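Long-range contacts in superoxide dismutase (Acidilobus saccharovorans, PDB 4FFK), which catalyses the dismutation of superoxide to oxygen and hydrogen peroxide at an iron centre: residues V177-H182 with N190-Y195; I172-V177 with A210-A215. All blocks are in the same frame, centred on the assembly; numbering follows the deposited sequence.

Contact 1. Residues V177-H182 with N190-Y195; sequences VDVFEH and NDRAKY. With FE (Fe (III) ion), chain B.
Tyr195 reaches from helix 192-199 to the end of strand 172-178, where its OH gives a hydrogen bond of 2.6 Å to Asp178 O. The hydroxyl lies in the carbonyl plane, at a C=O...O angle of 146°. CG stands anti to the backbone N of Tyr195 (chi1 158°), which sets CG off toward the strand, and the ring follows from there. Val177 CG2 packs obliquely against the ring, 3.6 Å from Tyr195 OH, while Val179 CG1 lies at the ring edge, 4.2 Å from Tyr195 CE2. This is the tight part of the contact, all of it buried.

The looser side belongs to the partly exposed Arg192, whose chain crosses the Val179 side chain at about a right angle. Val179 CB sits over one guanidinium face, toward its rim, 3.6 Å from Arg192 NE. No hydrogen bond joins this pair; the guanidinium is held from outside it, by Val138 O, Lys136 O, Gly140 O and Tyr184 OH.

Asp178 joins this packing to the active site. OD2 binds the iron at 1.9 Å, and OD1 accepts from Phe180 N in an Asx turn, which probably steadies the carboxylate. His182 NE2 adds a second ligand at 2.1 Å; His43, His92 and a water complete the site.

Helix 124-136 packs on Val177 and Val179, strand 142-148 pairs with the strand end, and helix 37-66 touches Phe180 and His182, whose ND1 bonds Glu181 of the second subunit.

Contact 2. Residues I172-V177 with A210-A215; sequences IPLLAV and ARYQKA
The side chains of Leu174 and Arg211 lie alongside one another, pointing opposite ways, with Leu174 CD2 3.9 Å from Arg211 CG. The leucine CG is anti to its own carbonyl carbon (chi1 -52°), and its methyls divide the work: Leu174 CD1 meets the Tyr212 ring obliquely, 3.7 Å from Tyr212 CD2, while Leu174 CD2 lies by Tyr212 CA and Ala215 CB. Ile172 CG2 packs on Ala215 CB at 3.7 Å. Ile172 CD1 is close to the same methyl.

Arg211 begins extended, and its bend at chi3 (-57°) turns NE out of the line of the CB-CG-CD start, to where it bonds Leu221 O of the third subunit. Arg211 CD comes within 3.3 Å of Pro173 O, a buried oxygen with no polar partner in the model. At the guanidinium edge Leu174 O accepts a weak bond of 3.1 Å from Arg211 NH1 and another bond from Asn98 ND2; NH1 also forms a salt bridge with Asp207. An alanine at Arg211 would probably leave Asp207 without its mate and open a gap beside Leu174 CD2.

Helix 205-216 packs nearly antiparallel, local axes 8.3 Å apart, on strand 172-178, an outermost strand of the chain's three-stranded antiparallel sheet in the alpha/beta C-terminal domain of this family. In a classic beta bulge Leu174 and Leu175 both face Leu146. Helix 75-97 covers Pro173 and Arg211; helix 111-121 receives Tyr212.

Both contacts use strand 172-178 and share Val177, which packs only in contact 1, yet their centres lie 21 Å apart. Successive helices, 192-199 and 205-216, supply the second segments. Contact 2 is buried throughout and largely aliphatic, and its polar part is one weak bond from an arginine whose charge is met within its own helix. Contact 1 is also mainly buried but reaches a partly exposed helix start; its chemistry is more polar, with a short tyrosine bond to the strand backbone and two iron ligands. Each also approaches a different partner chain of the tetramer, the second subunit at contact 1 and the third at contact 2.

Contact 1. Residues V177-H182 with N190-Y195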
ATOM      1  N   VAL A 177      10.635 -13.640   9.619  1.00 20.72           N
ATOM      2  CA  VAL A 177       9.552 -14.419  10.195  1.00 20.61           C
ATOM      3  C   VAL A 177       8.272 -13.974   9.471  1.00 19.53           C
ATOM      4  O   VAL A 177       8.001 -12.800   9.354  1.00 21.45           O
ATOM      5  CB  VAL A 177       9.433 -14.225  11.723  1.00 20.54           C
ATOM      6  CG1 VAL A 177       9.345 -12.753  12.116  1.00 22.67           C
ATOM      7  CG2 VAL A 177       8.256 -15.011  12.268  1.00 21.67           C
ATOM      8  N   ASP A 178       7.553 -14.942   8.976  1.00 20.21           N
ATOM      9  CA  ASP A 178       6.235 -14.726   8.366  1.00 20.12           C
ATOM     10  C   ASP A 178       5.190 -14.542   9.414  1.00 19.33           C
ATOM     11  O   ASP A 178       5.017 -15.383  10.338  1.00 20.72           O
ATOM     12  CB  ASP A 178       5.945 -16.003   7.605  1.00 19.21           C
ATOM     13  CG  ASP A 178       4.772 -15.917   6.702  1.00 22.96           C
ATOM     14  OD1 ASP A 178       4.158 -14.879   6.558  1.00 22.60           O
ATOM     15  OD2 ASP A 178       4.544 -16.943   6.065  1.00 19.59           O
ATOM     16  N   VAL A 179       4.445 -13.444   9.300  1.00 18.91           N
ATOM     17  CA  VAL A 179       3.259 -13.255  10.126  1.00 18.35           C
ATOM     18  C   VAL A 179       1.978 -13.052   9.330  1.00 17.85           C
ATOM     19  O   VAL A 179       0.986 -12.513   9.828  1.00 17.97           O
ATOM     20  CB  VAL A 179       3.429 -12.137  11.143  1.00 20.14           C
ATOM     21  CG1 VAL A 179       4.514 -12.481  12.107  1.00 19.48           C
ATOM     22  CG2 VAL A 179       3.828 -10.773  10.416  1.00 19.48           C
ATOM     23  N   PHE A 180       1.953 -13.578   8.109  1.00 18.88           N
ATOM     24  CA  PHE A 180       0.681 -13.874   7.575  1.00 18.42           C
ATOM     25  C   PHE A 180      -0.000 -14.896   8.469  1.00 19.77           C
ATOM     26  O   PHE A 180       0.640 -15.788   8.998  1.00 19.41           O
ATOM     27  CB  PHE A 180       0.819 -14.564   6.251  1.00 18.33           C
ATOM     28  CG  PHE A 180       1.007 -13.653   5.109  1.00 19.42           C
ATOM     29  CD1 PHE A 180       0.025 -13.658   4.102  1.00 19.65           C
ATOM     30  CD2 PHE A 180       2.153 -12.844   4.998  1.00 20.19           C
ATOM     31  CE1 PHE A 180       0.194 -12.838   2.912  1.00 17.62           C
ATOM     32  CE2 PHE A 180       2.301 -12.003   3.857  1.00 18.20           C
ATOM     33  CZ  PHE A 180       1.301 -12.043   2.839  1.00 19.09           C
ATOM     34  N   GLU A 181      -1.303 -14.774   8.582  1.00 20.28           N
ATOM     35  CA  GLU A 181      -2.001 -15.653   9.508  1.00 21.40           C
ATOM     36  C   GLU A 181      -1.776 -17.110   9.196  1.00 20.87           C
ATOM     37  O   GLU A 181      -1.779 -17.966  10.073  1.00 21.53           O
ATOM     38  CB  GLU A 181      -3.452 -15.334   9.444  1.00 20.72           C
ATOM     39  CG  GLU A 181      -3.699 -14.002  10.189  1.00 24.61           C
ATOM     40  CD  GLU A 181      -5.036 -13.421   9.934  1.00 26.25           C
ATOM     41  OE1 GLU A 181      -5.685 -13.730   8.911  1.00 22.75           O
ATOM     42  OE2 GLU A 181      -5.496 -12.628  10.775  1.00 28.75           O
ATOM     43  N   HIS A 182      -1.612 -17.434   7.914  1.00 20.43           N
ATOM     44  CA  HIS A 182      -1.440 -18.853   7.608  1.00 20.67           C
ATOM     45  C   HIS A 182      -0.157 -19.475   8.181  1.00 21.02           C
ATOM     46  O   HIS A 182      -0.113 -20.692   8.324  1.00 22.59           O
ATOM     47  CB  HIS A 182      -1.498 -19.127   6.115  1.00 20.14           C
ATOM     48  CG  HIS A 182      -0.387 -18.518   5.381  1.00 20.73           C
ATOM     49  ND1 HIS A 182      -0.595 -17.520   4.456  1.00 23.17           N
ATOM     50  CD2 HIS A 182       0.954 -18.698   5.462  1.00 22.61           C
ATOM     51  CE1 HIS A 182       0.560 -17.138   3.964  1.00 22.85           C
ATOM     52  NE2 HIS A 182       1.526 -17.857   4.536  1.00 22.45           N
ATOM     53  N   ASN A 190      -5.325 -16.942  16.418  1.00 22.98           N
ATOM     54  CA  ASN A 190      -5.009 -15.493  16.339  1.00 24.45           C
ATOM     55  C   ASN A 190      -3.757 -15.061  17.102  1.00 24.93           C
ATOM     56  O   ASN A 190      -3.365 -13.892  17.039  1.00 24.39           O
ATOM     57  CB  ASN A 190      -6.186 -14.704  16.805  1.00 24.25           C
ATOM     58  CG  ASN A 190      -6.372 -14.832  18.257  1.00 27.29           C
ATOM     59  OD1 ASN A 190      -6.529 -15.966  18.765  1.00 26.15           O
ATOM     60  ND2 ASN A 190      -6.279 -13.699  18.971  1.00 30.84           N
ATOM     61  N   ASP A 191      -3.166 -15.973  17.860  1.00 23.10           N
ATOM     62  CA  ASP A 191      -2.075 -15.613  18.786  1.00 23.35           C
ATOM     63  C   ASP A 191      -0.726 -15.526  18.115  1.00 21.39           C
ATOM     64  O   ASP A 191       0.196 -16.365  18.281  1.00 21.19           O
ATOM     65  CB  ASP A 191      -2.002 -16.601  19.958  1.00 25.29           C
ATOM     66  CG  ASP A 191      -1.283 -16.014  21.141  1.00 27.90           C
ATOM     67  OD1 ASP A 191      -0.593 -14.959  20.984  1.00 25.04           O
ATOM     68  OD2 ASP A 191      -1.396 -16.635  22.230  1.00 29.92           O
ATOM     69  N   ARG A 192      -0.636 -14.509  17.241  1.00 21.20           N
ATOM     70  CA  ARG A 192       0.586 -14.267  16.555  1.00 20.41           C
ATOM     71  C   ARG A 192       1.751 -14.120  17.510  1.00 21.06           C
ATOM     72  O   ARG A 192       2.871 -14.529  17.206  1.00 22.95           O
ATOM     73  CB  ARG A 192       0.441 -12.952  15.768  1.00 20.64           C
ATOM     74  CG  ARG A 192       1.681 -12.658  14.969  1.00 18.71           C
ATOM     75  CD  ARG A 192       1.557 -11.278  14.406  1.00 20.58           C
ATOM     76  NE  ARG A 192       0.622 -11.299  13.270  1.00 21.73           N
ATOM     77  CZ  ARG A 192       0.356 -10.219  12.526  1.00 22.94           C
ATOM     78  NH1 ARG A 192       0.946  -9.071  12.794  1.00 24.09           N
ATOM     79  NH2 ARG A 192      -0.474 -10.328  11.508  1.00 25.16           N
ATOM     80  N   ALA A 193       1.473 -13.462  18.624  1.00 23.97           N
ATOM     81  CA  ALA A 193       2.543 -13.140  19.568  1.00 23.99           C
ATOM     82  C   ALA A 193       3.188 -14.436  20.090  1.00 24.25           C
ATOM     83  O   ALA A 193       4.427 -14.520  20.242  1.00 24.99           O
ATOM     84  CB  ALA A 193       2.042 -12.281  20.666  1.00 24.50           C
ATOM     85  N   LYS A 194       2.358 -15.444  20.381  1.00 25.05           N
ATOM     86  CA  LYS A 194       2.831 -16.643  21.007  1.00 25.35           C
ATOM     87  C   LYS A 194       3.569 -17.421  19.932  1.00 24.23           C
ATOM     88  O   LYS A 194       4.603 -18.003  20.163  1.00 25.81           O
ATOM     89  CB  LYS A 194       1.649 -17.460  21.544  1.00 26.22           C
ATOM     90  CG  LYS A 194       2.097 -18.821  22.030  1.00 27.66           C
ATOM     91  CD  LYS A 194       0.888 -19.561  22.587  1.00 36.63           C
ATOM     92  CE  LYS A 194       1.235 -21.033  22.748  1.00 42.23           C
ATOM     93  NZ  LYS A 194       0.164 -21.765  23.563  1.00 46.41           N
ATOM     94  N   TYR A 195       3.077 -17.336  18.689  1.00 23.72           N
ATOM     95  CA  TYR A 195       3.885 -17.852  17.587  1.00 21.69           C
ATOM     96  C   TYR A 195       5.267 -17.229  17.408  1.00 22.11           C
ATOM     97  O   TYR A 195       6.290 -17.943  17.313  1.00 22.98           O
ATOM     98  CB  TYR A 195       3.048 -17.756  16.309  1.00 23.10           C
ATOM     99  CG  TYR A 195       3.822 -17.738  15.041  1.00 23.24           C
ATOM    100  CD1 TYR A 195       4.401 -18.898  14.516  1.00 23.46           C
ATOM    101  CD2 TYR A 195       3.944 -16.539  14.326  1.00 22.24           C
ATOM    102  CE1 TYR A 195       5.069 -18.873  13.324  1.00 24.41           C
ATOM    103  CE2 TYR A 195       4.661 -16.507  13.148  1.00 21.74           C
ATOM    104  CZ  TYR A 195       5.201 -17.631  12.645  1.00 22.26           C
ATOM    105  OH  TYR A 195       5.869 -17.552  11.453  1.00 24.33           O
TER
HETATM  106 FE    FE B 301       3.601 -17.480   4.477  1.00 22.90          FE
HETATM  107  O   HOH W   1       3.301 -15.518   3.958  1.00 21.62           O

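Contact 2. Residues I172-V177 with A210-A215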
ATOM      1  N   ILE A 172      19.539  -6.393   2.481  1.00 25.44           N
ATOM      2  CA  ILE A 172      19.692  -7.809   2.286  1.00 25.08           C
ATOM      3  C   ILE A 172      19.077  -8.531   3.486  1.00 25.39           C
ATOM      4  O   ILE A 172      19.548  -8.384   4.610  1.00 23.00           O
ATOM      5  CB  ILE A 172      21.204  -8.180   2.179  1.00 26.14           C
ATOM      6  CG1 ILE A 172      21.855  -7.317   1.061  1.00 28.59           C
ATOM      7  CG2 ILE A 172      21.433  -9.718   2.102  1.00 27.92           C
ATOM      8  CD1 ILE A 172      23.314  -7.653   0.765  1.00 27.89           C
ATOM      9  N   PRO A 173      17.998  -9.272   3.242  1.00 25.55           N
ATOM     10  CA  PRO A 173      17.301  -9.912   4.368  1.00 26.14           C
ATOM     11  C   PRO A 173      18.183 -11.067   4.813  1.00 26.05           C
ATOM     12  O   PRO A 173      18.670 -11.801   3.977  1.00 26.33           O
ATOM     13  CB  PRO A 173      16.022 -10.457   3.732  1.00 26.23           C
ATOM     14  CG  PRO A 173      16.422 -10.639   2.210  1.00 30.14           C
ATOM     15  CD  PRO A 173      17.279  -9.379   1.962  1.00 26.33           C
ATOM     16  N   LEU A 174      18.329 -11.209   6.114  1.00 26.18           N
ATOM     17  CA  LEU A 174      19.094 -12.319   6.657  1.00 26.28           C
ATOM     18  C   LEU A 174      18.189 -13.332   7.303  1.00 27.16           C
ATOM     19  O   LEU A 174      18.448 -14.554   7.230  1.00 27.21           O
ATOM     20  CB  LEU A 174      20.072 -11.819   7.716  1.00 27.63           C
ATOM     21  CG  LEU A 174      20.943 -10.668   7.209  1.00 28.24           C
ATOM     22  CD1 LEU A 174      21.857 -10.109   8.288  1.00 24.91           C
ATOM     23  CD2 LEU A 174      21.708 -11.144   6.019  1.00 29.37           C
ATOM     24  N   LEU A 175      17.150 -12.822   7.964  1.00 26.00           N
ATOM     25  CA  LEU A 175      16.312 -13.656   8.790  1.00 25.15           C
ATOM     26  C   LEU A 175      14.933 -13.063   8.658  1.00 24.93           C
ATOM     27  O   LEU A 175      14.795 -11.861   8.636  1.00 26.02           O
ATOM     28  CB  LEU A 175      16.772 -13.508  10.250  1.00 26.26           C
ATOM     29  CG  LEU A 175      15.832 -14.051  11.318  1.00 25.61           C
ATOM     30  CD1 LEU A 175      15.665 -15.592  11.178  1.00 25.80           C
ATOM     31  CD2 LEU A 175      16.410 -13.635  12.655  1.00 28.96           C
ATOM     32  N   ALA A 176      13.929 -13.897   8.540  1.00 24.49           N
ATOM     33  CA  ALA A 176      12.598 -13.380   8.293  1.00 22.36           C
ATOM     34  C   ALA A 176      11.643 -14.250   9.035  1.00 21.23           C
ATOM     35  O   ALA A 176      11.800 -15.480   9.065  1.00 22.93           O
ATOM     36  CB  ALA A 176      12.321 -13.390   6.774  1.00 19.98           C
ATOM     37  N   VAL A 177      10.635 -13.640   9.619  1.00 20.72           N
ATOM     38  CA  VAL A 177       9.552 -14.419  10.195  1.00 20.61           C
ATOM     39  C   VAL A 177       8.272 -13.974   9.471  1.00 19.53           C
ATOM     40  O   VAL A 177       8.001 -12.800   9.354  1.00 21.45           O
ATOM     41  CB  VAL A 177       9.433 -14.225  11.723  1.00 20.54           C
ATOM     42  CG1 VAL A 177       9.345 -12.753  12.116  1.00 22.67           C
ATOM     43  CG2 VAL A 177       8.256 -15.011  12.268  1.00 21.67           C
ATOM     44  N   ALA A 210      25.546 -17.604   7.845  1.00 34.23           N
ATOM     45  CA  ALA A 210      26.105 -17.876   6.516  1.00 35.05           C
ATOM     46  C   ALA A 210      25.598 -16.814   5.543  1.00 35.33           C
ATOM     47  O   ALA A 210      26.332 -16.332   4.678  1.00 35.29           O
ATOM     48  CB  ALA A 210      25.718 -19.257   6.015  1.00 35.31           C
ATOM     49  N   ARG A 211      24.323 -16.453   5.697  1.00 34.68           N
ATOM     50  CA  ARG A 211      23.756 -15.428   4.814  1.00 33.05           C
ATOM     51  C   ARG A 211      24.410 -14.088   5.097  1.00 32.99           C
ATOM     52  O   ARG A 211      24.734 -13.346   4.195  1.00 32.05           O
ATOM     53  CB  ARG A 211      22.247 -15.331   5.001  1.00 32.04           C
ATOM     54  CG  ARG A 211      21.567 -14.443   3.929  1.00 30.80           C
ATOM     55  CD  ARG A 211      20.064 -14.791   3.716  1.00 28.46           C
ATOM     56  NE  ARG A 211      19.836 -16.198   3.346  1.00 27.19           N
ATOM     57  CZ  ARG A 211      19.572 -17.165   4.243  1.00 28.77           C
ATOM     58  NH1 ARG A 211      19.504 -16.875   5.546  1.00 27.45           N
ATOM     59  NH2 ARG A 211      19.387 -18.401   3.843  1.00 28.63           N
ATOM     60  N   TYR A 212      24.620 -13.796   6.361  1.00 34.08           N
ATOM     61  CA  TYR A 212      25.215 -12.565   6.752  1.00 35.43           C
ATOM     62  C   TYR A 212      26.655 -12.485   6.245  1.00 35.96           C
ATOM     63  O   TYR A 212      27.082 -11.430   5.800  1.00 35.78           O
ATOM     64  CB  TYR A 212      25.149 -12.448   8.250  1.00 34.98           C
ATOM     65  CG  TYR A 212      25.874 -11.297   8.835  1.00 37.12           C
ATOM     66  CD1 TYR A 212      26.841 -11.496   9.804  1.00 39.29           C
ATOM     67  CD2 TYR A 212      25.597  -9.994   8.446  1.00 36.95           C
ATOM     68  CE1 TYR A 212      27.506 -10.423  10.366  1.00 39.35           C
ATOM     69  CE2 TYR A 212      26.233  -8.941   8.987  1.00 36.81           C
ATOM     70  CZ  TYR A 212      27.201  -9.159   9.951  1.00 35.57           C
ATOM     71  OH  TYR A 212      27.824  -8.094  10.482  1.00 37.45           O
ATOM     72  N   GLN A 213      27.376 -13.616   6.291  1.00 37.83           N
ATOM     73  CA  GLN A 213      28.732 -13.643   5.720  1.00 38.90           C
ATOM     74  C   GLN A 213      28.703 -13.287   4.241  1.00 38.84           C
ATOM     75  O   GLN A 213      29.479 -12.425   3.826  1.00 38.66           O
ATOM     76  CB  GLN A 213      29.449 -14.985   5.961  1.00 39.83           C
ATOM     77  CG  GLN A 213      29.803 -15.207   7.426  1.00 42.33           C
ATOM     78  CD  GLN A 213      30.832 -14.221   7.954  1.00 45.15           C
ATOM     79  OE1 GLN A 213      31.575 -13.611   7.195  1.00 47.79           O
ATOM     80  NE2 GLN A 213      30.869 -14.053   9.266  1.00 49.17           N
ATOM     81  N   LYS A 214      27.825 -13.952   3.482  1.00 38.20           N
ATOM     82  CA  LYS A 214      27.574 -13.636   2.065  1.00 38.62           C
ATOM     83  C   LYS A 214      27.225 -12.168   1.867  1.00 37.58           C
ATOM     84  O   LYS A 214      27.751 -11.526   0.956  1.00 36.89           O
ATOM     85  CB  LYS A 214      26.448 -14.477   1.478  1.00 39.00           C
ATOM     86  CG  LYS A 214      26.836 -15.787   0.854  1.00 41.83           C
ATOM     87  CD  LYS A 214      26.415 -16.935   1.741  1.00 47.77           C
ATOM     88  CE  LYS A 214      25.242 -17.705   1.178  1.00 49.47           C
ATOM     89  NZ  LYS A 214      25.714 -18.618   0.121  1.00 53.16           N
ATOM     90  N   ALA A 215      26.332 -11.641   2.705  1.00 37.27           N
ATOM     91  CA  ALA A 215      25.939 -10.219   2.624  1.00 38.10           C
ATOM     92  C   ALA A 215      27.123  -9.283   2.813  1.00 39.05           C
ATOM     93  O   ALA A 215      27.287  -8.310   2.071  1.00 36.88           O
ATOM     94  CB  ALA A 215      24.846  -9.884   3.635  1.00 37.74           C
TER